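Local coordinates for protein lithostathine (Homo sapiens, PDB 1QDD) that is a secreted protein of the C-type lectin family that might inhibit spontaneous calcium carbonate precipitation and may be associated with pancreas and brain regeneration, at residues E16-N19 and Y24-Y27; I78-P83 and Q125-V130; R87-S92 and Y114-T119. The protein carries 1 engineered substitution. All blocks are in the same frame, centred on the assembly; numbering follows the deposited sequence.

Contact 1: residues E16-N19 and Y24-Y27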
loop_
_atom_site.group_PDB
_atom_site.type_symbol
_atom_site.label_atom_id
_atom_site.label_comp_id
_atom_site.label_asym_id
_atom_site.label_seq_id
_atom_site.Cartn_x
_atom_site.Cartn_y
_atom_site.Cartn_z
ATOM N N GLU A 16 16.151 8.134 -5.345
ATOM C CA GLU A 16 16.852 6.900 -5.018
ATOM C C GLU A 16 16.101 6.116 -3.946
ATOM O O GLU A 16 15.695 6.671 -2.930
ATOM C CB GLU A 16 18.290 7.144 -4.523
ATOM C CG GLU A 16 19.066 5.918 -4.098
ATOM C CD GLU A 16 20.270 6.119 -3.207
ATOM O OE1 GLU A 16 20.551 7.253 -2.777
ATOM O OE2 GLU A 16 20.965 5.115 -2.905
ATOM N N GLY A 17 15.935 4.817 -4.163
ATOM C CA GLY A 17 15.247 3.950 -3.229
ATOM C C GLY A 17 13.755 3.817 -3.486
ATOM O O GLY A 17 13.074 3.042 -2.823
ATOM N N THR A 18 13.225 4.612 -4.416
ATOM C CA THR A 18 11.799 4.572 -4.757
ATOM C C THR A 18 11.648 4.280 -6.244
ATOM O O THR A 18 12.572 4.476 -7.043
ATOM C CB THR A 18 11.023 5.826 -4.347
ATOM O OG1 THR A 18 11.273 6.902 -5.267
ATOM C CG2 THR A 18 11.315 6.304 -2.937
ATOM N N ASN A 19 10.516 3.702 -6.631
ATOM C CA ASN A 19 10.273 3.262 -8.000
ATOM C C ASN A 19 9.010 3.873 -8.591
ATOM O O ASN A 19 7.964 3.939 -7.939
ATOM C CB ASN A 19 10.149 1.736 -8.015
ATOM C CG ASN A 19 11.464 1.000 -7.863
ATOM O OD1 ASN A 19 12.039 0.962 -6.781
ATOM N ND2 ASN A 19 11.955 0.409 -8.947
ATOM N N TYR A 24 3.224 8.013 -10.021
ATOM C CA TYR A 24 3.430 7.918 -8.581
ATOM C C TYR A 24 4.753 7.201 -8.318
ATOM O O TYR A 24 5.319 6.522 -9.185
ATOM C CB TYR A 24 2.270 7.164 -7.918
ATOM C CG TYR A 24 1.008 7.991 -7.781
ATOM C CD1 TYR A 24 0.134 8.166 -8.842
ATOM C CD2 TYR A 24 0.683 8.575 -6.572
ATOM C CE1 TYR A 24 -0.998 8.954 -8.715
ATOM C CE2 TYR A 24 -0.460 9.349 -6.412
ATOM C CZ TYR A 24 -1.286 9.530 -7.500
ATOM O OH TYR A 24 -2.423 10.306 -7.347
ATOM N N CYS A 25 5.278 7.377 -7.108
ATOM C CA CYS A 25 6.498 6.728 -6.624
ATOM C C CYS A 25 6.130 5.803 -5.459
ATOM O O CYS A 25 5.254 6.126 -4.660
ATOM C CB CYS A 25 7.545 7.736 -6.164
ATOM S SG CYS A 25 8.016 8.980 -7.385
ATOM N N TYR A 26 6.786 4.643 -5.430
ATOM C CA TYR A 26 6.484 3.599 -4.454
ATOM C C TYR A 26 7.725 3.047 -3.766
ATOM O O TYR A 26 8.778 2.983 -4.419
ATOM C CB TYR A 26 5.830 2.425 -5.212
ATOM C CG TYR A 26 4.532 2.649 -5.937
ATOM C CD1 TYR A 26 4.493 3.380 -7.134
ATOM C CD2 TYR A 26 3.326 2.109 -5.491
ATOM C CE1 TYR A 26 3.322 3.600 -7.826
ATOM C CE2 TYR A 26 2.147 2.319 -6.188
ATOM C CZ TYR A 26 2.151 3.054 -7.347
ATOM O OH TYR A 26 1.001 3.285 -8.082
ATOM N N TYR A 27 7.606 2.566 -2.533
ATOM C CA TYR A 27 8.739 1.892 -1.898
ATOM C C TYR A 27 8.255 0.941 -0.812
ATOM O O TYR A 27 7.228 1.152 -0.170
ATOM C CB TYR A 27 9.783 2.836 -1.302
ATOM C CG TYR A 27 9.278 3.815 -0.277
ATOM C CD1 TYR A 27 9.326 3.533 1.074
ATOM C CD2 TYR A 27 8.720 5.032 -0.655
ATOM C CE1 TYR A 27 8.845 4.423 2.024
ATOM C CE2 TYR A 27 8.252 5.938 0.272
ATOM C CZ TYR A 27 8.326 5.631 1.609
ATOM O OH TYR A 27 7.856 6.535 2.546
#
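Asn-19 and Tyr-26 form an antiparallel hydrogen-bonded pair, each giving its amide proton to the other's carbonyl. The bond from Asn-19 N to Tyr-26 O, 2.9 Å long, is nearly straight (164° at the proton) and lies in the carbonyl plane. Its return partner, Tyr-26 N to Asn-19 O, is equally long but more bent (147°), with the donor tilted out of the plane of the Asn-19 carbonyl. Cys-25 CA approaches the same Asn-19 O at 3.4 Å, adding a weaker C-H contact to the N-H bond at this oxygen.

The Tyr-26 side chain shows how the pair continues into the core. Its CB lies 3.8 Å from Asn-19 O. With CG turned to the backbone N side (chi1 -61°), the ring sets off past this oxygen, so that CD1 meets Asn-19 O at 3.6 Å, edge on and in the ring plane. Further out the ring leaves the hairpin and meets Phe-61 edge-to-face; the tip, OH, is hydrogen-bonded to Glu-58 OE2 on helix 56-68. A tyrosine suits the place because it combines a long apolar body with a polar end.

One residue further out, the side chains of Thr-18 and Tyr-27 lie side by side, pointing the same way. Thr-18 CG2 approaches Tyr-27 CD2 obliquely at 3.7 Å, while OG1 is hydrogen-bonded to Pro-15 O, so the branched residue serves both needs. Gly-17 O touches Tyr-27 CB at 3.6 Å; the Gly-17 backbone has a positive phi, where a CB would press on the carbonyl O of Glu-16.

Cys-25 is joined to Cys-14, and such a disulfide-tied N-terminal hairpin is the hallmark of the long form of the C-type lectin fold.

Contact 2: residues I78-P83 and Q125-V130; sequences IGLHDP and QKWKDV
Ile-78 and Leu-80 both reach the indole of Trp-127, and no hydrogen bond crosses between their segments.

The CH-pi contact belongs to Ile-78. Its CD1 methyl sits over one face of the indole, 3.9 Å from the centroid of the five-membered ring and only 14° off the normal. The closest ring atom is NE1, 3.8 Å from Ile-78 CD1. The extended outer part of the chain (chi2 173°) carries CD1 outward to the ring; isoleucine suits the place because its CG1-CD1 arm is long enough to lay a methyl on the indole face. Trp-102 meets the same indole edge-to-face.

The second kind is plain apolar contact. Leu-80 CD2 touches Trp-127 CZ3 at 3.7 Å and CE3 at 4.1 Å, approaching the six-membered ring obliquely. Both aliphatic side chains cross the indole at about a right angle; Ile-78 meets the five-membered ring and Leu-80 the six-membered one. All three residues are buried.

With Trp-77 before it, Ile-Gly-Leu of 78-80 completes the WIGL sequence of C-type lectins, and Trp-127 to Asp-129 occupies the position of their WND motif, with Lys-128 as the middle residue. At Gly-79 the chain turns a corner, taking Ile-78 and Leu-80 into different sheets. The CA atoms of Ile-78 and Trp-127 stay 9.0 Å apart because strand 115-119 runs between strands 75-78 and 127-130; the side chains meet across its Val-116 and Leu-118.

Polar bonds hold the backbone and the strand beyond. Ile-78 O is hydrogen-bonded to Trp-35 NE1. Further along strand 127-130, Asp-129, whose counterpart helps to hold calcium in many sugar-binding relatives, forms a salt bridge with Arg-87 and hydrogen bonds with Gly-113 N and Ser-108 N.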
loop_
_atom_site.group_PDB
_atom_site.type_symbol
_atom_site.label_atom_id
_atom_site.label_comp_id
_atom_site.label_asym_id
_atom_site.label_seq_id
_atom_site.Cartn_x
_atom_site.Cartn_y
_atom_site.Cartn_z
ATOM N N ILE A 78 -1.086 -2.836 3.392
ATOM C CA ILE A 78 -1.619 -1.948 2.359
ATOM C C ILE A 78 -2.625 -1.022 3.061
ATOM O O ILE A 78 -2.982 -1.233 4.217
ATOM C CB ILE A 78 -2.176 -2.627 1.120
ATOM C CG1 ILE A 78 -3.389 -3.508 1.439
ATOM C CG2 ILE A 78 -1.085 -3.444 0.427
ATOM C CD1 ILE A 78 -4.084 -4.081 0.214
ATOM N N GLY A 79 -3.090 0.024 2.367
ATOM C CA GLY A 79 -3.934 1.037 2.973
ATOM C C GLY A 79 -5.403 0.798 3.209
ATOM O O GLY A 79 -6.121 1.796 3.447
ATOM N N LEU A 80 -5.904 -0.412 3.119
ATOM C CA LEU A 80 -7.329 -0.702 3.248
ATOM C C LEU A 80 -7.691 -1.040 4.680
ATOM O O LEU A 80 -6.968 -1.808 5.343
ATOM C CB LEU A 80 -7.743 -1.816 2.285
ATOM C CG LEU A 80 -9.235 -1.914 1.934
ATOM C CD1 LEU A 80 -9.678 -0.808 0.994
ATOM C CD2 LEU A 80 -9.559 -3.260 1.287
ATOM N N HIS A 81 -8.779 -0.473 5.198
ATOM C CA HIS A 81 -9.215 -0.733 6.571
ATOM C C HIS A 81 -10.720 -0.554 6.688
ATOM O O HIS A 81 -11.367 -0.004 5.784
ATOM C CB HIS A 81 -8.446 0.112 7.582
ATOM C CG HIS A 81 -8.740 1.578 7.569
ATOM N ND1 HIS A 81 -8.954 2.287 8.738
ATOM C CD2 HIS A 81 -8.819 2.481 6.568
ATOM C CE1 HIS A 81 -9.172 3.552 8.438
ATOM N NE2 HIS A 81 -9.117 3.712 7.134
ATOM N N ASP A 82 -11.295 -1.031 7.775
ATOM C CA ASP A 82 -12.736 -1.000 8.084
ATOM C C ASP A 82 -12.894 -0.136 9.328
ATOM O O ASP A 82 -12.918 -0.661 10.451
ATOM C CB ASP A 82 -13.203 -2.439 8.308
ATOM C CG ASP A 82 -14.656 -2.627 8.702
ATOM O OD1 ASP A 82 -15.399 -1.617 8.645
ATOM O OD2 ASP A 82 -15.037 -3.762 9.080
ATOM N N PRO A 83 -12.955 1.185 9.174
ATOM C CA PRO A 83 -12.939 2.088 10.305
ATOM C C PRO A 83 -14.114 2.040 11.259
ATOM O O PRO A 83 -13.874 2.313 12.451
ATOM C CB PRO A 83 -12.781 3.472 9.685
ATOM C CG PRO A 83 -13.274 3.337 8.289
ATOM C CD PRO A 83 -12.962 1.917 7.877
ATOM N N GLN A 125 -0.189 -11.170 -4.032
ATOM C CA GLN A 125 -1.256 -10.743 -4.916
ATOM C C GLN A 125 -2.628 -10.771 -4.261
ATOM O O GLN A 125 -3.534 -10.132 -4.828
ATOM C CB GLN A 125 -1.298 -11.642 -6.162
ATOM C CG GLN A 125 -0.098 -11.469 -7.079
ATOM C CD GLN A 125 -0.271 -12.266 -8.360
ATOM O OE1 GLN A 125 -1.340 -12.245 -8.976
ATOM N NE2 GLN A 125 0.763 -13.002 -8.747
ATOM N N LYS A 126 -2.818 -11.491 -3.170
ATOM C CA LYS A 126 -4.114 -11.586 -2.506
ATOM C C LYS A 126 -4.067 -11.009 -1.096
ATOM O O LYS A 126 -3.007 -10.856 -0.496
ATOM C CB LYS A 126 -4.642 -13.014 -2.469
ATOM C CG LYS A 126 -4.770 -13.746 -3.791
ATOM C CD LYS A 126 -6.029 -13.374 -4.538
ATOM C CE LYS A 126 -6.222 -14.192 -5.809
ATOM N NZ LYS A 126 -7.250 -13.557 -6.681
ATOM N N TRP A 127 -5.224 -10.631 -0.583
ATOM C CA TRP A 127 -5.427 -9.881 0.630
ATOM C C TRP A 127 -6.024 -10.693 1.776
ATOM O O TRP A 127 -6.876 -11.556 1.553
ATOM C CB TRP A 127 -6.405 -8.738 0.336
ATOM C CG TRP A 127 -6.060 -7.786 -0.765
ATOM C CD1 TRP A 127 -4.907 -7.684 -1.472
ATOM C CD2 TRP A 127 -6.922 -6.755 -1.296
ATOM N NE1 TRP A 127 -4.967 -6.671 -2.411
ATOM C CE2 TRP A 127 -6.202 -6.095 -2.310
ATOM C CE3 TRP A 127 -8.221 -6.354 -0.992
ATOM C CZ2 TRP A 127 -6.767 -5.028 -3.024
ATOM C CZ3 TRP A 127 -8.772 -5.300 -1.709
ATOM C CH2 TRP A 127 -8.037 -4.661 -2.707
ATOM N N LYS A 128 -5.635 -10.364 2.999
ATOM C CA LYS A 128 -6.201 -10.967 4.205
ATOM C C LYS A 128 -6.493 -9.877 5.225
ATOM O O LYS A 128 -5.700 -8.965 5.407
ATOM C CB LYS A 128 -5.187 -11.956 4.775
ATOM C CG LYS A 128 -5.472 -12.660 6.080
ATOM C CD LYS A 128 -4.438 -13.759 6.252
ATOM C CE LYS A 128 -3.171 -13.326 6.960
ATOM N NZ LYS A 128 -2.459 -14.561 7.431
ATOM N N ASP A 129 -7.627 -9.984 5.918
ATOM C CA ASP A 129 -7.982 -9.116 7.031
ATOM C C ASP A 129 -7.324 -9.590 8.323
ATOM O O ASP A 129 -7.426 -10.787 8.629
ATOM C CB ASP A 129 -9.500 -9.026 7.232
ATOM C CG ASP A 129 -10.225 -10.339 7.433
ATOM O OD1 ASP A 129 -10.018 -11.249 6.617
ATOM O OD2 ASP A 129 -11.013 -10.467 8.404
ATOM N N VAL A 130 -6.672 -8.732 9.060
ATOM C CA VAL A 130 -5.928 -9.052 10.279
ATOM C C VAL A 130 -6.096 -7.944 11.308
ATOM O O VAL A 130 -6.541 -6.839 10.966
ATOM C CB VAL A 130 -4.418 -9.199 9.968
ATOM C CG1 VAL A 130 -4.064 -10.448 9.182
ATOM C CG2 VAL A 130 -3.910 -7.972 9.215
#

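Contact 3: residues R87-S92 and Y114-T119; sequences RAWHWS and YCVSLT. Engineered in segment 87-92: Ala-88 (natural residue Arg).
The guanidinium of Arg-87 stands almost upright to the Tyr-114 ring, their planes 80° apart and their side chains crossing at about a right angle. NH1 comes obliquely to the CD2-CE2 bond of the ring, 3.5 Å from Tyr-114 CD2 and 3.7 Å from Tyr-114 CE2. A bend at chi2 (68°) folds the arginine back to this place, where NH1 also holds the Asp-82 carboxylate and Gly-113 O, and NH2 forms a salt bridge with Asp-129 and a hydrogen bond with Ser-108 O. Bonds at both nitrogens would hold the group's rotation and balance its charge, a task that suits arginine with its several N-H groups.

Trp-89 makes the apolar half of the contact. Its CZ3 meets Val-116 CG2 at 3.6 Å and lies 4.0 Å from Tyr-114 O. The broad indole can thus span from the loop to a valine whose branching at CB suits strand 115-119. Tyr-114 and Cys-115 together face Val-130 in a classic beta bulge at the start of that strand.

Trp-89 also touches Leu-80 of strand 80-81, whose neighbour is strand 90-91, while Val-116 lies between strands 75-78 and 127-130, packing on Ile-78 and Trp-127.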
loop_
_atom_site.group_PDB
_atom_site.type_symbol
_atom_site.label_atom_id
_atom_site.label_comp_id
_atom_site.label_asym_id
_atom_site.label_seq_id
_atom_site.Cartn_x
_atom_site.Cartn_y
_atom_site.Cartn_z
ATOM N N ARG A 87 -17.713 -3.726 8.217
ATOM C CA ARG A 87 -17.360 -4.334 6.949
ATOM C C ARG A 87 -17.614 -3.431 5.760
ATOM O O ARG A 87 -18.007 -3.827 4.667
ATOM C CB ARG A 87 -18.018 -5.717 6.850
ATOM C CG ARG A 87 -17.100 -6.804 7.316
ATOM C CD ARG A 87 -16.775 -6.823 8.820
ATOM N NE ARG A 87 -15.730 -7.857 8.691
ATOM C CZ ARG A 87 -14.433 -7.641 8.675
ATOM N NH1 ARG A 87 -13.931 -6.453 8.972
ATOM N NH2 ARG A 87 -13.583 -8.653 8.496
ATOM N N ALA A 88 -17.305 -2.145 5.932
ATOM C CA ALA A 88 -17.318 -1.139 4.884
ATOM C C ALA A 88 -15.883 -0.609 4.712
ATOM O O ALA A 88 -15.370 0.095 5.586
ATOM C CB ALA A 88 -18.273 -0.001 5.188
ATOM N N TRP A 89 -15.222 -1.007 3.629
ATOM C CA TRP A 89 -13.792 -0.800 3.455
ATOM C C TRP A 89 -13.436 0.510 2.802
ATOM O O TRP A 89 -14.109 0.995 1.878
ATOM C CB TRP A 89 -13.190 -1.970 2.644
ATOM C CG TRP A 89 -13.440 -3.302 3.280
ATOM C CD1 TRP A 89 -14.490 -4.138 3.044
ATOM C CD2 TRP A 89 -12.667 -3.915 4.317
ATOM N NE1 TRP A 89 -14.417 -5.233 3.867
ATOM C CE2 TRP A 89 -13.315 -5.120 4.674
ATOM C CE3 TRP A 89 -11.513 -3.564 5.005
ATOM C CZ2 TRP A 89 -12.818 -5.971 5.655
ATOM C CZ3 TRP A 89 -11.010 -4.409 5.984
ATOM C CH2 TRP A 89 -11.674 -5.598 6.301
ATOM N N HIS A 90 -12.381 1.172 3.271
ATOM C CA HIS A 90 -11.904 2.421 2.725
ATOM C C HIS A 90 -10.381 2.445 2.602
ATOM O O HIS A 90 -9.667 1.848 3.419
ATOM C CB HIS A 90 -12.238 3.620 3.641
ATOM C CG HIS A 90 -13.707 3.903 3.759
ATOM N ND1 HIS A 90 -14.365 4.800 2.954
ATOM C CD2 HIS A 90 -14.630 3.373 4.597
ATOM C CE1 HIS A 90 -15.656 4.813 3.295
ATOM N NE2 HIS A 90 -15.835 3.961 4.280
ATOM N N TRP A 91 -9.857 3.154 1.620
ATOM C CA TRP A 91 -8.425 3.384 1.452
ATOM C C TRP A 91 -8.051 4.592 2.302
ATOM O O TRP A 91 -8.766 5.615 2.307
ATOM C CB TRP A 91 -8.031 3.681 -0.004
ATOM C CG TRP A 91 -8.119 2.501 -0.915
ATOM C CD1 TRP A 91 -9.044 2.309 -1.909
ATOM C CD2 TRP A 91 -7.316 1.315 -0.913
ATOM N NE1 TRP A 91 -8.855 1.091 -2.523
ATOM C CE2 TRP A 91 -7.781 0.460 -1.925
ATOM C CE3 TRP A 91 -6.207 0.906 -0.161
ATOM C CZ2 TRP A 91 -7.240 -0.795 -2.161
ATOM C CZ3 TRP A 91 -5.660 -0.345 -0.392
ATOM C CH2 TRP A 91 -6.174 -1.175 -1.391
ATOM N N SER A 92 -6.922 4.575 3.001
ATOM C CA SER A 92 -6.471 5.699 3.821
ATOM C C SER A 92 -6.256 6.941 2.977
ATOM O O SER A 92 -6.404 8.065 3.511
ATOM C CB SER A 92 -5.223 5.334 4.620
ATOM O OG SER A 92 -4.108 5.092 3.799
ATOM N N TYR A 114 -9.641 -5.868 10.953
ATOM C CA TYR A 114 -10.085 -4.553 10.485
ATOM C C TYR A 114 -9.064 -3.820 9.632
ATOM O O TYR A 114 -9.327 -2.688 9.179
ATOM C CB TYR A 114 -10.606 -3.708 11.670
ATOM C CG TYR A 114 -11.740 -4.405 12.415
ATOM C CD1 TYR A 114 -11.556 -4.888 13.707
ATOM C CD2 TYR A 114 -12.969 -4.617 11.811
ATOM C CE1 TYR A 114 -12.577 -5.535 14.379
ATOM C CE2 TYR A 114 -13.997 -5.275 12.476
ATOM C CZ TYR A 114 -13.788 -5.732 13.756
ATOM O OH TYR A 114 -14.817 -6.383 14.408
ATOM N N CYS A 115 -7.890 -4.375 9.371
ATOM C CA CYS A 115 -6.830 -3.816 8.539
ATOM C C CYS A 115 -6.403 -4.906 7.569
ATOM O O CYS A 115 -6.673 -6.097 7.820
ATOM C CB CYS A 115 -5.651 -3.308 9.360
ATOM S SG CYS A 115 -5.997 -1.758 10.242
ATOM N N VAL A 116 -5.816 -4.579 6.423
ATOM C CA VAL A 116 -5.510 -5.535 5.373
ATOM C C VAL A 116 -4.035 -5.653 5.008
ATOM O O VAL A 116 -3.318 -4.651 4.863
ATOM C CB VAL A 116 -6.325 -5.163 4.108
ATOM C CG1 VAL A 116 -6.086 -6.153 2.969
ATOM C CG2 VAL A 116 -7.812 -5.108 4.433
ATOM N N SER A 117 -3.591 -6.912 4.866
ATOM C CA SER A 117 -2.227 -7.199 4.424
ATOM C C SER A 117 -2.206 -8.045 3.159
ATOM O O SER A 117 -3.132 -8.824 2.871
ATOM C CB SER A 117 -1.468 -7.932 5.531
ATOM O OG SER A 117 -2.027 -9.197 5.810
ATOM N N LEU A 118 -1.100 -7.974 2.424
ATOM C CA LEU A 118 -0.757 -8.867 1.323
ATOM C C LEU A 118 -0.022 -10.106 1.864
ATOM O O LEU A 118 0.809 -9.962 2.771
ATOM C CB LEU A 118 0.175 -8.183 0.333
ATOM C CG LEU A 118 -0.332 -6.900 -0.329
ATOM C CD1 LEU A 118 0.797 -6.188 -1.070
ATOM C CD2 LEU A 118 -1.495 -7.178 -1.262
ATOM N N THR A 119 -0.285 -11.272 1.312
ATOM C CA THR A 119 0.288 -12.509 1.846
ATOM C C THR A 119 1.351 -13.096 0.921
ATOM O O THR A 119 1.192 -13.205 -0.296
ATOM C CB THR A 119 -0.824 -13.543 2.133
ATOM O OG1 THR A 119 -1.507 -13.849 0.919
ATOM C CG2 THR A 119 -1.831 -13.033 3.154
#

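Overall arrangement
Contacts 2 and 3 form one neighbourhood, their centres about 3 Å apart, and contact 3 is made by residues lying between the two segments of contact 2 in sequence. They join directly through the salt bridge from Asp-82 OD2 to Arg-87 NH1, 2.9 Å, and through the adjacent strands 115-119 and 127-130. Contact 1 lies across the chain's centre from both, its centre about 21 Å from that of contact 2 and about 22 Å from that of contact 3. Strand 136-143 links them within one sheet, pairing with both 24-33 and 75-78. The glycan on Thr-5 belongs to the N-terminal peptide that precedes contact 1 in the chain.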